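Local structure of R.Ecl18kI (Enterobacter cloacae, 2GB7) at residues F[9-21]-F[64-78]. The protein recognizes the double-stranded DNA sequence 5'-CCNGG-3' as a type II restriction endonuclease and cleaves it before the first C. The protein carries 1 engineered substitution. Residues are numbered along the deposited sequence; the frame is centred on the assembly and turned at random.
With nucleotides of chain A.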
loop_
_atom_site.group_PDB
_atom_site.type_symbol
_atom_site.label_atom_id
_atom_site.label_comp_id
_atom_site.label_asym_id
_atom_site.label_seq_id
_atom_site.Cartn_x
_atom_site.Cartn_y
_atom_site.Cartn_z
ATOM N N PHE F 9 21.959 -13.598 2.759
ATOM C CA PHE F 9 22.148 -12.286 2.148
ATOM C C PHE F 9 21.131 -11.309 2.734
ATOM O O PHE F 9 21.477 -10.173 3.067
ATOM C CB PHE F 9 21.993 -12.394 0.627
ATOM C CG PHE F 9 22.488 -11.186 -0.147
ATOM C CD1 PHE F 9 23.680 -10.552 0.185
ATOM C CD2 PHE F 9 21.775 -10.725 -1.251
ATOM C CE1 PHE F 9 24.133 -9.456 -0.562
ATOM C CE2 PHE F 9 22.214 -9.633 -1.990
ATOM C CZ PHE F 9 23.396 -9.004 -1.649
ATOM N N LYS F 10 19.890 -11.761 2.898
ATOM C CA LYS F 10 18.860 -10.929 3.542
ATOM C C LYS F 10 19.266 -10.523 4.952
ATOM O O LYS F 10 19.088 -9.354 5.354
ATOM C CB LYS F 10 17.513 -11.643 3.591
ATOM C CG LYS F 10 16.825 -11.802 2.249
ATOM C CD LYS F 10 15.506 -12.514 2.438
ATOM C CE LYS F 10 15.365 -13.705 1.507
ATOM N NZ LYS F 10 14.100 -14.469 1.771
ATOM N N THR F 11 19.813 -11.476 5.705
ATOM C CA THR F 11 20.215 -11.222 7.086
ATOM C C THR F 11 21.355 -10.206 7.164
ATOM O O THR F 11 21.332 -9.287 7.998
ATOM C CB THR F 11 20.557 -12.526 7.819
ATOM O OG1 THR F 11 19.373 -13.331 7.887
ATOM C CG2 THR F 11 21.044 -12.246 9.241
ATOM N N LEU F 12 22.325 -10.361 6.270
ATOM C CA LEU F 12 23.417 -9.415 6.151
ATOM C C LEU F 12 22.908 -8.014 5.764
ATOM O O LEU F 12 23.341 -7.022 6.341
ATOM C CB LEU F 12 24.449 -9.935 5.144
ATOM C CG LEU F 12 25.567 -9.004 4.680
ATOM C CD1 LEU F 12 26.520 -8.641 5.815
ATOM C CD2 LEU F 12 26.310 -9.653 3.527
ATOM N N ILE F 13 21.989 -7.950 4.799
ATOM C CA ILE F 13 21.477 -6.666 4.290
ATOM C C ILE F 13 20.812 -5.889 5.433
ATOM O O ILE F 13 21.060 -4.702 5.612
ATOM C CB ILE F 13 20.488 -6.852 3.088
ATOM C CG1 ILE F 13 21.203 -7.348 1.826
ATOM C CG2 ILE F 13 19.749 -5.545 2.758
ATOM C CD1 ILE F 13 20.250 -7.886 0.779
ATOM N N SER F 14 20.009 -6.596 6.217
ATOM C CA SER F 14 19.335 -6.008 7.378
ATOM C C SER F 14 20.310 -5.549 8.458
ATOM O O SER F 14 20.141 -4.472 9.028
ATOM C CB SER F 14 18.342 -7.010 7.956
ATOM O OG SER F 14 17.237 -7.132 7.089
ATOM N N LYS F 15 21.335 -6.357 8.717
ATOM C CA LYS F 15 22.369 -6.022 9.689
ATOM C C LYS F 15 23.109 -4.765 9.251
ATOM O O LYS F 15 23.306 -3.842 10.042
ATOM C CB LYS F 15 23.340 -7.197 9.859
ATOM C CG LYS F 15 24.394 -7.026 10.957
ATOM C CD LYS F 15 25.282 -8.261 11.016
ATOM C CE LYS F 15 26.569 -8.019 11.804
ATOM N NZ LYS F 15 26.478 -8.423 13.248
ATOM N N GLU F 16 23.473 -4.727 7.974
ATOM C CA GLU F 16 24.241 -3.631 7.407
ATOM C C GLU F 16 23.428 -2.365 7.306
ATOM O O GLU F 16 23.963 -1.296 7.538
ATOM C CB GLU F 16 24.772 -3.987 6.020
ATOM C CG GLU F 16 25.845 -5.084 6.039
ATOM C CD GLU F 16 27.200 -4.607 6.539
ATOM O OE1 GLU F 16 28.055 -5.481 6.832
ATOM O OE2 GLU F 16 27.441 -3.380 6.613
ATOM N N ARG F 17 22.156 -2.487 6.934
ATOM C CA ARG F 17 21.282 -1.314 6.839
ATOM C C ARG F 17 21.134 -0.635 8.192
ATOM O O ARG F 17 21.218 0.591 8.287
ATOM C CB ARG F 17 19.904 -1.684 6.287
ATOM C CG ARG F 17 19.118 -0.455 5.814
ATOM C CD ARG F 17 17.721 -0.789 5.302
ATOM N NE ARG F 17 17.736 -1.815 4.264
ATOM C CZ ARG F 17 17.977 -1.586 2.979
ATOM N NH1 ARG F 17 18.285 -0.356 2.563
ATOM N NH2 ARG F 17 17.966 -2.609 2.120
ATOM N N LYS F 18 20.884 -1.431 9.227
ATOM C CA LYS F 18 20.761 -0.914 10.589
ATOM C C LYS F 18 22.040 -0.207 11.046
ATOM O O LYS F 18 21.970 0.850 11.686
ATOM C CB LYS F 18 20.406 -2.035 11.562
ATOM C CG LYS F 18 20.186 -1.584 12.985
ATOM C CD LYS F 18 20.041 -2.762 13.917
ATOM C CE LYS F 18 21.247 -2.891 14.832
ATOM N NZ LYS F 18 21.114 -4.083 15.730
ATOM N N SER F 19 23.188 -0.787 10.703
ATOM C CA SER F 19 24.482 -0.285 11.144
ATOM C C SER F 19 24.891 0.999 10.469
ATOM O O SER F 19 25.637 1.783 11.053
ATOM C CB SER F 19 25.588 -1.303 10.857
ATOM O OG SER F 19 25.346 -2.501 11.548
ATOM N N HIS F 20 24.463 1.188 9.227
ATOM C CA HIS F 20 25.019 2.255 8.410
ATOM C C HIS F 20 24.115 3.412 8.064
ATOM O O HIS F 20 24.604 4.476 7.694
ATOM C CB HIS F 20 25.590 1.689 7.128
ATOM C CG HIS F 20 26.857 0.933 7.348
ATOM N ND1 HIS F 20 28.043 1.555 7.675
ATOM C CD2 HIS F 20 27.116 -0.392 7.325
ATOM C CE1 HIS F 20 28.983 0.642 7.829
ATOM N NE2 HIS F 20 28.444 -0.546 7.633
ATOM N N PHE F 21 22.810 3.205 8.162
ATOM C CA PHE F 21 21.865 4.280 7.888
ATOM C C PHE F 21 21.361 4.862 9.173
ATOM O O PHE F 21 20.898 4.129 10.045
ATOM C CB PHE F 21 20.663 3.757 7.112
ATOM C CG PHE F 21 20.962 3.425 5.707
ATOM C CD1 PHE F 21 20.761 4.355 4.702
ATOM C CD2 PHE F 21 21.472 2.171 5.377
ATOM C CE1 PHE F 21 21.046 4.037 3.378
ATOM C CE2 PHE F 21 21.748 1.853 4.083
ATOM C CZ PHE F 21 21.539 2.778 3.072
ATOM N N PHE F 64 20.600 11.000 1.040
ATOM C CA PHE F 64 20.282 9.581 1.116
ATOM C C PHE F 64 20.698 8.818 -0.140
ATOM O O PHE F 64 21.366 7.772 -0.043
ATOM C CB PHE F 64 18.799 9.358 1.413
ATOM C CG PHE F 64 18.380 7.917 1.313
ATOM C CD1 PHE F 64 18.554 7.052 2.385
ATOM C CD2 PHE F 64 17.822 7.436 0.141
ATOM C CE1 PHE F 64 18.169 5.703 2.279
ATOM C CE2 PHE F 64 17.437 6.111 0.029
ATOM C CZ PHE F 64 17.618 5.242 1.107
ATOM N N GLU F 65 20.317 9.330 -1.307
ATOM C CA GLU F 65 20.419 8.511 -2.516
ATOM C C GLU F 65 21.847 8.061 -2.877
ATOM O O GLU F 65 22.049 6.890 -3.181
ATOM C CB GLU F 65 19.653 9.128 -3.700
ATOM C CG GLU F 65 19.258 8.112 -4.820
ATOM N N PRO F 66 22.844 8.967 -2.843
ATOM C CA PRO F 66 24.228 8.512 -3.068
ATOM C C PRO F 66 24.687 7.448 -2.076
ATOM O O PRO F 66 25.397 6.508 -2.451
ATOM C CB PRO F 66 25.055 9.790 -2.873
ATOM C CG PRO F 66 24.112 10.888 -3.143
ATOM C CD PRO F 66 22.788 10.426 -2.653
ATOM N N PHE F 67 24.263 7.585 -0.827
ATOM C CA PHE F 67 24.615 6.644 0.218
ATOM C C PHE F 67 23.960 5.282 -0.037
ATOM O O PHE F 67 24.606 4.252 0.103
ATOM C CB PHE F 67 24.205 7.194 1.577
ATOM C CG PHE F 67 24.743 6.416 2.736
ATOM C CD1 PHE F 67 26.000 6.702 3.261
ATOM C CD2 PHE F 67 23.974 5.411 3.326
ATOM C CE1 PHE F 67 26.503 5.981 4.346
ATOM C CE2 PHE F 67 24.464 4.673 4.408
ATOM C CZ PHE F 67 25.722 4.950 4.914
ATOM N N GLU F 68 22.683 5.294 -0.406
ATOM C CA GLU F 68 21.980 4.066 -0.755
ATOM C C GLU F 68 22.617 3.392 -1.979
ATOM O O GLU F 68 22.725 2.153 -2.030
ATOM C CB GLU F 68 20.500 4.344 -1.022
ATOM C CG GLU F 68 19.690 3.042 -1.160
ATOM C CD GLU F 68 18.510 3.159 -2.084
ATOM O OE1 GLU F 68 18.674 3.605 -3.239
ATOM O OE2 GLU F 68 17.416 2.762 -1.664
ATOM N N LYS F 69 23.022 4.198 -2.962
ATOM C CA LYS F 69 23.703 3.653 -4.150
ATOM C C LYS F 69 24.997 2.936 -3.773
ATOM O O LYS F 69 25.263 1.810 -4.245
ATOM C CB LYS F 69 23.966 4.739 -5.203
ATOM C CG LYS F 69 24.398 4.171 -6.576
ATOM C CD LYS F 69 24.984 5.228 -7.485
ATOM C CE LYS F 69 23.908 6.116 -8.119
ATOM N NZ LYS F 69 24.506 7.083 -9.103
ATOM N N GLU F 70 25.807 3.586 -2.939
ATOM C CA GLU F 70 27.053 3.003 -2.435
ATOM C C GLU F 70 26.806 1.751 -1.573
ATOM O O GLU F 70 27.563 0.774 -1.640
ATOM C CB GLU F 70 27.967 4.035 -1.728
ATOM C CG GLU F 70 27.338 4.870 -0.590
ATOM C CD GLU F 70 28.330 5.886 0.024
ATOM N N PHE F 71 25.727 1.776 -0.799
ATOM C CA PHE F 71 25.304 0.612 -0.033
ATOM C C PHE F 71 24.962 -0.576 -0.932
ATOM O O PHE F 71 25.433 -1.700 -0.723
ATOM C CB PHE F 71 24.085 1.007 0.812
ATOM C CG PHE F 71 23.489 -0.121 1.576
ATOM C CD1 PHE F 71 24.074 -0.561 2.767
ATOM C CD2 PHE F 71 22.338 -0.753 1.114
ATOM C CE1 PHE F 71 23.509 -1.604 3.491
ATOM C CE2 PHE F 71 21.772 -1.795 1.826
ATOM C CZ PHE F 71 22.348 -2.210 3.028
ATOM N N THR F 72 24.167 -0.328 -1.957
ATOM C CA THR F 72 23.747 -1.378 -2.875
ATOM C C THR F 72 24.976 -2.028 -3.509
ATOM O O THR F 72 25.124 -3.261 -3.535
ATOM C CB THR F 72 22.832 -0.784 -3.936
ATOM O OG1 THR F 72 21.704 -0.178 -3.277
ATOM C CG2 THR F 72 22.369 -1.848 -4.937
ATOM N N THR F 73 25.874 -1.194 -4.002
ATOM C CA THR F 73 27.112 -1.727 -4.620
ATOM C C THR F 73 27.893 -2.592 -3.634
ATOM O O THR F 73 28.393 -3.682 -4.000
ATOM C CB THR F 73 27.970 -0.578 -5.114
ATOM O OG1 THR F 73 27.260 0.115 -6.149
ATOM C CG2 THR F 73 29.317 -1.079 -5.649
ATOM N N ARG F 74 27.991 -2.132 -2.391
ATOM C CA ARG F 74 28.712 -2.858 -1.354
ATOM C C ARG F 74 28.061 -4.193 -1.048
ATOM O O ARG F 74 28.758 -5.209 -0.936
ATOM C CB ARG F 74 28.865 -2.030 -0.089
ATOM C CG ARG F 74 29.887 -2.559 0.897
ATOM C CD ARG F 74 30.345 -1.482 1.869
ATOM N NE ARG F 74 30.910 -0.322 1.174
ATOM C CZ ARG F 74 30.272 0.827 0.932
ATOM N NH1 ARG F 74 29.010 1.046 1.343
ATOM N NH2 ARG F 74 30.919 1.784 0.277
ATOM N N MET F 75 26.738 -4.192 -0.939
ATOM C CA MET F 75 26.010 -5.432 -0.711
ATOM C C MET F 75 26.256 -6.407 -1.839
ATOM O O MET F 75 26.549 -7.569 -1.598
ATOM C CB MET F 75 24.511 -5.175 -0.504
ATOM C CG MET F 75 24.229 -4.421 0.775
ATOM S SD MET F 75 24.988 -5.138 2.245
ATOM C CE MET F 75 24.213 -6.733 2.302
ATOM N N LEU F 76 26.164 -5.928 -3.073
ATOM C CA LEU F 76 26.363 -6.797 -4.227
ATOM C C LEU F 76 27.763 -7.398 -4.258
ATOM O O LEU F 76 27.973 -8.488 -4.787
ATOM C CB LEU F 76 26.104 -6.032 -5.526
ATOM C CG LEU F 76 24.645 -5.722 -5.862
ATOM C CD1 LEU F 76 24.535 -4.819 -7.102
ATOM C CD2 LEU F 76 23.846 -7.008 -6.059
ATOM N N SER F 77 28.735 -6.705 -3.687
ATOM C CA SER F 77 30.106 -7.210 -3.826
ATOM C C SER F 77 30.375 -8.445 -2.924
ATOM O O SER F 77 31.312 -9.226 -3.163
ATOM C CB SER F 77 31.094 -6.056 -3.670
ATOM O OG SER F 77 30.718 -5.006 -4.559
ATOM N N TYR F 78 29.494 -8.659 -1.944
ATOM C CA TYR F 78 29.496 -9.872 -1.113
ATOM C C TYR F 78 29.129 -11.164 -1.854
ATOM O O TYR F 78 29.267 -12.262 -1.301
ATOM C CB TYR F 78 28.512 -9.720 0.034
ATOM C CG TYR F 78 29.031 -8.995 1.243
ATOM C CD1 TYR F 78 28.758 -7.643 1.423
ATOM C CD2 TYR F 78 29.759 -9.666 2.233
ATOM C CE1 TYR F 78 29.198 -6.962 2.546
ATOM C CE2 TYR F 78 30.210 -8.994 3.367
ATOM C CZ TYR F 78 29.916 -7.633 3.513
ATOM O OH TYR F 78 30.343 -6.933 4.613
ATOM P P DC A 9 14.651 0.238 7.302
ATOM O OP1 DC A 9 15.349 1.348 6.611
ATOM O OP2 DC A 9 15.438 -0.776 8.047
ATOM O "O5'" DC A 9 13.575 0.887 8.280
ATOM C "C5'" DC A 9 12.785 1.986 7.834
ATOM C "C4'" DC A 9 11.851 2.451 8.925
ATOM O "O4'" DC A 9 10.806 1.470 9.115
ATOM C "C3'" DC A 9 12.496 2.661 10.295
ATOM O "O3'" DC A 9 11.852 3.744 10.967
ATOM C "C2'" DC A 9 12.126 1.391 11.043
ATOM C "C1'" DC A 9 10.744 1.101 10.480
ATOM N N1 DC A 9 10.316 -0.304 10.546
ATOM C C2 DC A 9 8.952 -0.583 10.688
ATOM O O2 DC A 9 8.149 0.363 10.748
ATOM N N3 DC A 9 8.545 -1.871 10.753
ATOM C C4 DC A 9 9.443 -2.858 10.679
ATOM N N4 DC A 9 8.999 -4.114 10.747
ATOM C C5 DC A 9 10.835 -2.601 10.534
ATOM C C6 DC A 9 11.226 -1.322 10.472
#
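The CA atoms of I13 and M75, R17 and F71, and F21 and F67 come nearest across the pair where segments 9-20 and 64-77, parts of helices 6-20 and 49-77, run roughly antiparallel, their axes 10.9 Å apart at closest and their directions 144° apart. This all-helical packing has a knobs-into-holes element at one end and an aromatic cluster of F21, F64, F67 and F71 at the other. The knob is M75, whose flexible thioether, bent at its second and third torsions, fits among F9, L12, I13 and E16; its SD lies 3.9 Å from E16 CG. F71, a broad flat side chain, spans the middle of the interface. F21 CE2 lies over one face of the F71 ring, toward its rim and 3.6 Å from F71 CD1, and M75 CG lies over the opposite face. F21, the first residue beyond its helix, thus turns an edge to F71 in a T-shaped pair with planes at 76°. The face of F21 receives the edge of F67, with planes at 86° and F67 CE2 over the ring centre. R17 suits the border with the bound DNA because its long chain can pass from the aromatic core to polar partners. With CG anti to the backbone N and a bend at chi3, it brings one guanidinium face under F71 CE2, 3.8 Å from NH1, the two planes steeply inclined rather than stacked, while NH2 is hydrogen-bonded to S111 and N112. The aliphatic part of R17 runs beside the phosphate of DC9 in DNA chain A, CD 3.5 Å from OP1. The branched tip of L12 makes a CH-pi contact with Y78: CD2 stands over the ring face, 3.6 Å from the centroid.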